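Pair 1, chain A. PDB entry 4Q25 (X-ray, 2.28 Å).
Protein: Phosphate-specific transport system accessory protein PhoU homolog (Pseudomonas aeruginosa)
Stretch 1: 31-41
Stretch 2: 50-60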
# COMPACT_ATOMS: atom_id res chain seq x y z
N GLY A 31 -13.39 4.13 12.49
CA GLY A 31 -14.80 4.32 12.25
C GLY A 31 -14.99 5.19 11.03
O GLY A 31 -15.79 4.86 10.15
N LEU A 32 -14.24 6.29 10.96
CA LEU A 32 -14.30 7.19 9.80
C LEU A 32 -13.90 6.51 8.49
O LEU A 32 -14.48 6.71 7.44
CB LEU A 32 -13.42 8.39 10.03
CG LEU A 32 -13.70 9.54 9.11
CD1 LEU A 32 -15.20 9.80 9.00
CD2 LEU A 32 -13.01 10.77 9.63
N VAL A 33 -12.92 5.63 8.58
CA VAL A 33 -12.40 4.92 7.42
C VAL A 33 -13.38 3.83 6.94
O VAL A 33 -13.52 3.58 5.72
CB VAL A 33 -11.06 4.30 7.80
CG1 VAL A 33 -10.81 3.01 7.06
CG2 VAL A 33 -9.96 5.29 7.55
N GLU A 34 -14.03 3.18 7.90
CA GLU A 34 -14.99 2.15 7.63
C GLU A 34 -16.20 2.75 6.92
O GLU A 34 -16.79 2.14 6.06
CB GLU A 34 -15.36 1.49 8.95
CG GLU A 34 -16.29 0.30 8.91
CD GLU A 34 -16.71 -0.13 10.32
OE1 GLU A 34 -15.85 -0.05 11.26
OE2 GLU A 34 -17.90 -0.53 10.49
N LYS A 35 -16.58 3.94 7.33
CA LYS A 35 -17.64 4.67 6.68
C LYS A 35 -17.24 5.10 5.27
O LYS A 35 -18.09 5.15 4.38
CB LYS A 35 -18.04 5.86 7.52
CG LYS A 35 -19.24 6.59 7.00
CD LYS A 35 -19.44 7.88 7.75
CE LYS A 35 -20.57 8.70 7.14
NZ LYS A 35 -20.28 9.02 5.71
N GLN A 36 -15.96 5.41 5.06
CA GLN A 36 -15.47 5.67 3.73
C GLN A 36 -15.62 4.41 2.83
O GLN A 36 -15.96 4.50 1.65
CB GLN A 36 -14.01 6.13 3.74
CG GLN A 36 -13.77 7.63 3.83
CD GLN A 36 -12.36 8.00 3.30
OE1 GLN A 36 -11.38 7.37 3.68
NE2 GLN A 36 -12.28 8.97 2.41
N VAL A 37 -15.31 3.24 3.37
CA VAL A 37 -15.44 2.01 2.60
C VAL A 37 -16.89 1.78 2.20
O VAL A 37 -17.18 1.57 1.01
CB VAL A 37 -14.90 0.81 3.37
CG1 VAL A 37 -15.24 -0.49 2.67
CG2 VAL A 37 -13.41 0.91 3.52
N ASN A 38 -17.79 1.86 3.19
CA ASN A 38 -19.23 1.78 2.97
C ASN A 38 -19.71 2.72 1.86
O ASN A 38 -20.36 2.29 0.90
CB ASN A 38 -19.95 2.12 4.27
CG ASN A 38 -21.47 2.12 4.13
OD1 ASN A 38 -22.10 1.09 4.23
ND2 ASN A 38 -22.04 3.28 3.94
N ASP A 39 -19.38 4.00 1.97
CA ASP A 39 -19.81 5.00 1.01
C ASP A 39 -19.22 4.80 -0.36
O ASP A 39 -19.88 5.04 -1.36
CB ASP A 39 -19.49 6.40 1.50
CG ASP A 39 -20.20 6.74 2.79
OD1 ASP A 39 -21.22 6.09 3.11
OD2 ASP A 39 -19.74 7.66 3.50
N ALA A 40 -17.96 4.39 -0.44
CA ALA A 40 -17.35 4.15 -1.73
C ALA A 40 -18.04 3.02 -2.46
O ALA A 40 -18.35 3.14 -3.63
CB ALA A 40 -15.89 3.82 -1.58
N VAL A 41 -18.23 1.90 -1.79
CA VAL A 41 -18.89 0.79 -2.41
C VAL A 41 -20.29 1.22 -2.88
O VAL A 41 -20.64 0.95 -4.02
CB VAL A 41 -18.96 -0.42 -1.45
CG1 VAL A 41 -19.68 -1.59 -2.11
CG2 VAL A 41 -17.53 -0.84 -1.07
N GLY A 50 -21.93 12.30 -6.46
CA GLY A 50 -21.89 13.15 -5.29
C GLY A 50 -21.35 12.39 -4.10
O GLY A 50 -20.48 12.87 -3.39
N LEU A 51 -21.84 11.18 -3.89
CA LEU A 51 -21.38 10.38 -2.75
C LEU A 51 -19.91 10.04 -2.95
O LEU A 51 -19.13 10.05 -2.01
CB LEU A 51 -22.21 9.10 -2.58
CG LEU A 51 -21.90 8.20 -1.37
CD1 LEU A 51 -22.04 8.96 -0.06
CD2 LEU A 51 -22.84 7.00 -1.32
N ALA A 52 -19.53 9.73 -4.19
CA ALA A 52 -18.15 9.38 -4.47
C ALA A 52 -17.21 10.55 -4.17
O ALA A 52 -16.19 10.38 -3.48
CB ALA A 52 -18.00 8.93 -5.89
N GLN A 53 -17.56 11.74 -4.63
CA GLN A 53 -16.75 12.92 -4.27
C GLN A 53 -16.67 13.17 -2.75
O GLN A 53 -15.63 13.57 -2.22
CB GLN A 53 -17.28 14.17 -4.94
CG GLN A 53 -16.38 15.38 -4.73
CD GLN A 53 -14.98 15.15 -5.25
OE1 GLN A 53 -14.73 14.26 -6.07
NE2 GLN A 53 -14.05 15.96 -4.79
N GLN A 54 -17.76 12.94 -2.05
CA GLN A 54 -17.77 13.12 -0.59
C GLN A 54 -16.72 12.25 0.09
O GLN A 54 -16.08 12.68 1.04
CB GLN A 54 -19.15 12.83 -0.05
CG GLN A 54 -19.31 12.99 1.45
CD GLN A 54 -20.77 12.79 1.86
OE1 GLN A 54 -21.67 13.30 1.19
NE2 GLN A 54 -21.01 12.03 2.94
N VAL A 55 -16.51 11.04 -0.46
CA VAL A 55 -15.54 10.11 0.06
C VAL A 55 -14.11 10.61 -0.14
O VAL A 55 -13.25 10.39 0.70
CB VAL A 55 -15.69 8.73 -0.60
CG1 VAL A 55 -14.45 7.89 -0.40
CG2 VAL A 55 -16.94 8.06 -0.08
N ARG A 56 -13.80 11.18 -1.28
CA ARG A 56 -12.48 11.70 -1.49
C ARG A 56 -12.16 12.85 -0.57
O ARG A 56 -11.09 12.97 -0.08
CB ARG A 56 -12.27 12.07 -2.95
CG ARG A 56 -13.21 11.36 -3.87
CD ARG A 56 -12.55 10.77 -5.07
NE ARG A 56 -11.33 11.47 -5.42
CZ ARG A 56 -11.21 12.35 -6.39
NH1 ARG A 56 -12.26 12.66 -7.13
NH2 ARG A 56 -10.04 12.92 -6.62
N GLU A 57 -13.12 13.71 -0.35
CA GLU A 57 -12.94 14.86 0.51
C GLU A 57 -12.76 14.54 2.01
O GLU A 57 -12.44 15.41 2.80
CB GLU A 57 -14.13 15.82 0.34
CG GLU A 57 -14.12 16.48 -1.03
CD GLU A 57 -15.40 17.21 -1.33
OE1 GLU A 57 -16.33 17.14 -0.49
OE2 GLU A 57 -15.46 17.82 -2.42
N ILE A 58 -13.00 13.30 2.40
CA ILE A 58 -12.80 12.89 3.78
C ILE A 58 -11.33 12.47 3.93
O ILE A 58 -10.76 12.49 5.03
CB ILE A 58 -13.76 11.73 4.15
CG1 ILE A 58 -15.20 12.25 4.28
CG2 ILE A 58 -13.36 11.05 5.45
CD1 ILE A 58 -16.26 11.20 4.00
N ASP A 59 -10.72 12.12 2.81
CA ASP A 59 -9.44 11.44 2.85
C ASP A 59 -8.37 12.34 3.46
O ASP A 59 -7.43 11.85 4.08
CB ASP A 59 -9.05 10.86 1.46
CG ASP A 59 -8.22 9.57 1.58
OD1 ASP A 59 -8.45 8.75 2.54
OD2 ASP A 59 -7.31 9.39 0.72
N ASP A 60 -8.55 13.64 3.36
CA ASP A 60 -7.64 14.58 4.00
C ASP A 60 -7.72 14.52 5.51
O ASP A 60 -6.71 14.51 6.20
CB ASP A 60 -7.92 15.99 3.51
CG ASP A 60 -7.72 16.12 2.02
OD1 ASP A 60 -6.58 16.47 1.59
OD2 ASP A 60 -8.69 15.84 1.27

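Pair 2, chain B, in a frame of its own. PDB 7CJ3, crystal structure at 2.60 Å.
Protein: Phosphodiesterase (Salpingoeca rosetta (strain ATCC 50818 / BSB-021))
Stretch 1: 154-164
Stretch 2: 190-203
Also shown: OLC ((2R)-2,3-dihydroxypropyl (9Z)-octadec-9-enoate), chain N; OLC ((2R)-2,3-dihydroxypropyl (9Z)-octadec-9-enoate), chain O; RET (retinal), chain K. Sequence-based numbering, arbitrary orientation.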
# COMPACT_ATOMS: atom_id res chain seq x y z
N SER B 154 -32.68 8.81 -3.88
CA SER B 154 -32.81 9.37 -5.26
C SER B 154 -31.64 10.32 -5.58
O SER B 154 -31.26 10.41 -6.75
CB SER B 154 -34.12 10.09 -5.44
OG SER B 154 -34.03 11.40 -4.90
N SER B 155 -31.15 11.04 -4.57
CA SER B 155 -30.01 12.00 -4.70
C SER B 155 -28.71 11.23 -4.92
O SER B 155 -27.81 11.74 -5.62
CB SER B 155 -29.93 12.90 -3.48
OG SER B 155 -31.07 13.75 -3.39
N VAL B 156 -28.61 10.04 -4.32
CA VAL B 156 -27.42 9.15 -4.38
C VAL B 156 -27.38 8.49 -5.75
O VAL B 156 -26.30 8.45 -6.38
CB VAL B 156 -27.54 8.10 -3.26
CG1 VAL B 156 -26.44 7.05 -3.36
CG2 VAL B 156 -27.58 8.75 -1.88
N SER B 157 -28.55 8.00 -6.18
CA SER B 157 -28.83 7.33 -7.47
C SER B 157 -28.39 8.22 -8.65
O SER B 157 -27.77 7.70 -9.62
CB SER B 157 -30.29 7.00 -7.54
OG SER B 157 -30.56 6.06 -8.57
N ASP B 158 -28.70 9.51 -8.57
CA ASP B 158 -28.60 10.47 -9.70
C ASP B 158 -27.12 10.82 -9.92
O ASP B 158 -26.72 11.00 -11.10
CB ASP B 158 -29.56 11.63 -9.47
CG ASP B 158 -29.65 12.63 -10.60
OD1 ASP B 158 -29.84 12.22 -11.80
OD2 ASP B 158 -29.53 13.82 -10.28
N ILE B 159 -26.32 10.83 -8.84
CA ILE B 159 -24.86 11.11 -8.87
C ILE B 159 -24.10 9.86 -9.33
O ILE B 159 -23.17 9.97 -10.17
CB ILE B 159 -24.39 11.50 -7.45
CG1 ILE B 159 -25.14 12.70 -6.86
CG2 ILE B 159 -22.90 11.75 -7.42
CD1 ILE B 159 -25.20 13.86 -7.80
N ALA B 160 -24.49 8.69 -8.80
CA ALA B 160 -23.96 7.38 -9.24
C ALA B 160 -24.17 7.21 -10.75
O ALA B 160 -23.28 6.67 -11.42
CB ALA B 160 -24.64 6.28 -8.48
N THR B 161 -25.31 7.66 -11.26
CA THR B 161 -25.64 7.57 -12.70
C THR B 161 -24.74 8.53 -13.47
O THR B 161 -24.04 8.06 -14.41
CB THR B 161 -27.14 7.79 -12.95
OG1 THR B 161 -27.85 6.82 -12.17
CG2 THR B 161 -27.52 7.68 -14.41
N ALA B 162 -24.74 9.82 -13.08
CA ALA B 162 -23.94 10.89 -13.72
C ALA B 162 -22.46 10.47 -13.73
O ALA B 162 -21.84 10.54 -14.79
CB ALA B 162 -24.14 12.19 -12.99
N ASP B 163 -21.97 9.97 -12.59
CA ASP B 163 -20.58 9.46 -12.48
C ASP B 163 -20.32 8.38 -13.55
O ASP B 163 -19.31 8.50 -14.29
CB ASP B 163 -20.30 8.99 -11.06
CG ASP B 163 -18.83 8.71 -10.81
OD1 ASP B 163 -17.97 9.12 -11.64
OD2 ASP B 163 -18.53 8.09 -9.79
N ALA B 164 -21.17 7.35 -13.65
CA ALA B 164 -21.02 6.28 -14.67
C ALA B 164 -20.98 6.88 -16.09
O ALA B 164 -20.06 6.51 -16.86
CB ALA B 164 -22.14 5.29 -14.51
N ALA B 190 -17.88 18.75 -16.75
CA ALA B 190 -18.99 19.57 -16.20
C ALA B 190 -19.84 18.73 -15.25
O ALA B 190 -20.25 19.23 -14.21
CB ALA B 190 -19.82 20.14 -17.32
N THR B 191 -20.12 17.48 -15.61
CA THR B 191 -20.91 16.54 -14.78
C THR B 191 -20.13 16.19 -13.51
O THR B 191 -20.73 16.15 -12.42
CB THR B 191 -21.21 15.28 -15.59
OG1 THR B 191 -21.60 15.69 -16.90
CG2 THR B 191 -22.28 14.43 -14.93
N TYR B 192 -18.82 15.97 -13.65
CA TYR B 192 -17.90 15.75 -12.51
C TYR B 192 -18.04 16.89 -11.49
O TYR B 192 -18.03 16.57 -10.26
CB TYR B 192 -16.45 15.55 -12.98
CG TYR B 192 -15.47 15.52 -11.84
CD1 TYR B 192 -15.23 14.34 -11.12
CD2 TYR B 192 -14.80 16.67 -11.43
CE1 TYR B 192 -14.34 14.31 -10.06
CE2 TYR B 192 -13.90 16.64 -10.38
CZ TYR B 192 -13.67 15.47 -9.69
OH TYR B 192 -12.80 15.47 -8.65
N ILE B 193 -18.17 18.16 -11.94
CA ILE B 193 -18.41 19.33 -11.03
C ILE B 193 -19.78 19.15 -10.35
O ILE B 193 -19.87 19.28 -9.10
CB ILE B 193 -18.35 20.69 -11.76
CG1 ILE B 193 -17.06 20.91 -12.55
CG2 ILE B 193 -18.57 21.84 -10.78
CD1 ILE B 193 -15.83 20.90 -11.71
N TYR B 194 -20.82 18.89 -11.15
CA TYR B 194 -22.20 18.67 -10.65
C TYR B 194 -22.16 17.60 -9.55
O TYR B 194 -22.81 17.76 -8.49
CB TYR B 194 -23.12 18.32 -11.83
CG TYR B 194 -24.45 17.73 -11.41
CD1 TYR B 194 -25.54 18.54 -11.14
CD2 TYR B 194 -24.59 16.37 -11.26
CE1 TYR B 194 -26.75 18.00 -10.72
CE2 TYR B 194 -25.78 15.81 -10.81
CZ TYR B 194 -26.86 16.63 -10.55
OH TYR B 194 -28.03 16.05 -10.14
N VAL B 195 -21.40 16.53 -9.80
CA VAL B 195 -21.28 15.35 -8.90
C VAL B 195 -20.60 15.77 -7.59
O VAL B 195 -21.16 15.45 -6.50
CB VAL B 195 -20.52 14.21 -9.61
CG1 VAL B 195 -20.00 13.16 -8.64
CG2 VAL B 195 -21.37 13.55 -10.69
N MET B 196 -19.43 16.41 -7.68
CA MET B 196 -18.63 16.79 -6.48
C MET B 196 -19.43 17.78 -5.62
O MET B 196 -19.28 17.73 -4.37
CB MET B 196 -17.29 17.40 -6.87
CG MET B 196 -16.28 16.40 -7.46
SD MET B 196 -15.66 15.12 -6.29
CE MET B 196 -16.79 13.78 -6.70
N LEU B 197 -20.25 18.63 -6.24
CA LEU B 197 -21.00 19.70 -5.54
C LEU B 197 -22.10 19.05 -4.71
O LEU B 197 -22.28 19.46 -3.53
CB LEU B 197 -21.60 20.70 -6.55
CG LEU B 197 -20.79 21.98 -6.81
CD1 LEU B 197 -21.35 22.74 -8.01
CD2 LEU B 197 -20.75 22.88 -5.57
N HIS B 198 -22.83 18.10 -5.32
CA HIS B 198 -23.96 17.39 -4.69
C HIS B 198 -23.43 16.41 -3.65
O HIS B 198 -24.09 16.28 -2.59
CB HIS B 198 -24.86 16.72 -5.73
CG HIS B 198 -25.85 17.66 -6.32
ND1 HIS B 198 -25.59 18.42 -7.43
CD2 HIS B 198 -27.12 17.96 -5.93
CE1 HIS B 198 -26.67 19.13 -7.73
NE2 HIS B 198 -27.62 18.87 -6.81
N MET B 199 -22.29 15.77 -3.91
CA MET B 199 -21.62 14.92 -2.89
C MET B 199 -21.29 15.77 -1.66
O MET B 199 -21.59 15.31 -0.53
CB MET B 199 -20.31 14.32 -3.43
CG MET B 199 -19.63 13.41 -2.43
SD MET B 199 -18.37 14.24 -1.39
CE MET B 199 -17.38 15.03 -2.66
N TRP B 200 -20.68 16.94 -1.89
CA TRP B 200 -20.31 17.94 -0.85
C TRP B 200 -21.59 18.31 -0.07
O TRP B 200 -21.56 18.24 1.17
CB TRP B 200 -19.58 19.14 -1.48
CG TRP B 200 -18.95 20.06 -0.48
CD1 TRP B 200 -19.55 21.11 0.17
CD2 TRP B 200 -17.60 20.02 0.02
NE1 TRP B 200 -18.67 21.71 1.02
CE2 TRP B 200 -17.47 21.06 0.97
CE3 TRP B 200 -16.49 19.21 -0.23
CZ2 TRP B 200 -16.29 21.29 1.66
CZ3 TRP B 200 -15.32 19.45 0.45
CH2 TRP B 200 -15.23 20.48 1.38
N GLY B 201 -22.69 18.53 -0.78
CA GLY B 201 -24.01 18.86 -0.22
C GLY B 201 -24.50 17.86 0.81
O GLY B 201 -24.83 18.28 1.94
N MET B 202 -24.56 16.58 0.45
CA MET B 202 -25.26 15.54 1.26
C MET B 202 -24.47 15.25 2.54
O MET B 202 -25.11 15.00 3.57
CB MET B 202 -25.50 14.25 0.45
CG MET B 202 -24.25 13.49 0.08
SD MET B 202 -24.63 11.83 -0.59
CE MET B 202 -25.37 12.25 -2.17
N PHE B 203 -23.13 15.33 2.48
CA PHE B 203 -22.26 15.30 3.69
C PHE B 203 -22.55 16.50 4.59
O PHE B 203 -22.50 16.32 5.82
CB PHE B 203 -20.80 15.32 3.30
CG PHE B 203 -20.26 13.95 2.98
CD1 PHE B 203 -20.04 13.04 3.99
CD2 PHE B 203 -19.97 13.59 1.67
CE1 PHE B 203 -19.52 11.79 3.70
CE2 PHE B 203 -19.47 12.32 1.39
CZ PHE B 203 -19.24 11.44 2.41
C18 OLC N . -10.77 20.44 -11.00
C10 OLC N . -16.91 21.69 -3.08
C9 OLC N . -17.38 22.58 -2.16
C17 OLC N . -11.59 21.26 -10.01
C11 OLC N . -16.95 21.86 -4.57
C8 OLC N . -18.04 23.89 -2.43
C24 OLC N . -23.62 23.94 6.06
C16 OLC N . -12.66 20.50 -9.20
C12 OLC N . -15.81 21.10 -5.22
C7 OLC N . -18.91 24.30 -1.24
C15 OLC N . -13.72 21.43 -8.58
C13 OLC N . -15.32 21.79 -6.53
C6 OLC N . -20.14 25.11 -1.66
C14 OLC N . -14.21 20.94 -7.22
C5 OLC N . -21.36 24.31 -2.20
C4 OLC N . -22.22 23.47 -1.20
C3 OLC N . -22.04 23.78 0.31
C2 OLC N . -22.53 22.69 1.29
C21 OLC N . -21.72 22.44 5.21
C1 OLC N . -21.79 22.81 2.64
C22 OLC N . -22.37 23.14 6.44
O19 OLC N . -20.62 23.22 2.68
O25 OLC N . -24.32 24.25 7.26
O23 OLC N . -22.69 22.21 7.50
O20 OLC N . -22.43 22.51 3.95
C18 OLC O . -16.14 23.59 -19.93
C10 OLC O . -21.92 22.10 -13.75
C9 OLC O . -22.84 21.88 -12.81
C17 OLC O . -17.51 24.24 -19.83
C11 OLC O . -20.96 23.27 -13.75
C8 OLC O . -23.09 22.80 -11.65
C24 OLC O . -30.03 27.15 -8.38
C16 OLC O . -18.31 23.60 -18.69
C12 OLC O . -20.49 23.51 -15.18
C7 OLC O . -24.14 22.22 -10.69
C15 OLC O . -19.01 24.60 -17.76
C13 OLC O . -18.97 23.47 -15.40
C6 OLC O . -24.74 23.39 -9.93
C14 OLC O . -18.47 24.61 -16.31
C5 OLC O . -25.20 23.09 -8.51
C4 OLC O . -26.25 22.01 -8.51
C3 OLC O . -27.60 22.39 -9.12
C2 OLC O . -28.29 23.58 -8.42
C21 OLC O . -31.37 25.24 -7.45
C1 OLC O . -29.81 23.51 -8.50
C22 OLC O . -30.46 26.43 -7.10
O19 OLC O . -30.37 23.03 -9.47
O25 OLC O . -28.64 27.51 -8.35
O23 OLC O . -31.14 27.34 -6.19
O20 OLC O . -30.65 24.01 -7.40
C1 RET K . -12.18 11.25 -16.66
C2 RET K . -12.48 11.77 -18.07
C3 RET K . -12.29 13.21 -18.23
C4 RET K . -13.13 13.98 -17.23
C5 RET K . -13.27 13.34 -15.88
C6 RET K . -12.73 12.14 -15.56
C7 RET K . -12.74 11.71 -14.15
C8 RET K . -12.38 10.48 -13.61
C9 RET K . -12.61 10.01 -12.28
C10 RET K . -12.24 8.70 -11.87
C11 RET K . -12.23 8.17 -10.57
C12 RET K . -11.76 6.94 -10.12
C13 RET K . -11.82 6.43 -8.81
C14 RET K . -11.40 5.14 -8.54
C15 RET K . -11.85 4.31 -7.43
C16 RET K . -12.82 9.85 -16.62
C17 RET K . -10.65 11.09 -16.53
C18 RET K . -14.09 14.20 -14.94
C19 RET K . -13.26 10.88 -11.25
C20 RET K . -12.34 7.33 -7.73

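Both pairs consist of two neighbouring helical segments that run nearly antiparallel, with interaxial angles of 154° in pair 1 and 153° in pair 2 and closest axial approaches of 8.8 and 9.4 Å. The backbones superpose with an RMSD of 0.4 Å over 14 central residues, and the buried areas are similar, 462 and 432 Å². The register is also shared: the closest CA pairs are A:Gln36 with A:Val55 (CA to CA, 5.8 Å) and, at the matching positions, B:Ile159 with B:Val195 (CA to CA, 5.5 Å).

The valine is the constant element, since A:Val55 and B:Val195 coincide in position and both adopt the t rotamer. What it meets differs. In pair 1, A:Val55 CG2 packs 3.4 Å from A:Asp39 CB, so the aliphatic root of an acidic residue serves as packing surface while its carboxylate is held within its own helix by a salt bridge from A:Lys35 NZ to A:Asp39 OD2 (2.7 Å). In pair 2 the matching position is B:Ala162, whose CB lies 3.8 Å from B:Val195 CG2 and 3.5 Å from B:Thr191 CG2. B:Thr191 matches A:Leu51, which reaches A:Asp39 through its longer side chain, with CD1 3.9 Å from CB of the aspartate.

The central position shows the sharpest change in chemistry. A:Gln36 extends across the interface, and its NE2 donates a very short hydrogen bond to A:Val55 O (2.4 Å), tying side chain to backbone; the same NE2 lies 3.6 Å from A:Ile58 CB. B:Ile159 fills the equivalent place by apolar packing alone, its CG2 3.4 Å from B:Val195 CG1 and its CD1 3.5 Å from B:His198 CB, where B:His198 matches A:Ile58.

In pair 2 the hydrogen bond between the helices lies at the flank instead. A:Lys35 and A:Gln54 match B:Asp158 and B:Tyr194. In pair 1 these side chains only approach, with A:Lys35 NZ 4.2 Å from A:Gln54 NE2, and the lysine is engaged by A:Asp39. In pair 2 they are joined by a hydrogen bond from B:Tyr194 OH to B:Asp158 OD2 (2.7 Å), while B:Tyr194 CE2 also packs 3.6 Å from B:Ile159 CD1.

The second segments stay together as far as A:Ile58 and B:His198 and drift apart from A:Asp59 and B:Met199 on. Pair 1 makes a type I turn from A:Arg56 to A:Asp59, and A:Ile58 CG2 packs 4.0 Å from A:Leu32 CG. Pair 2 is helical throughout this stretch; B:Met202, which has no matched position, places its CE 4.1 Å from B:Val156 CG2.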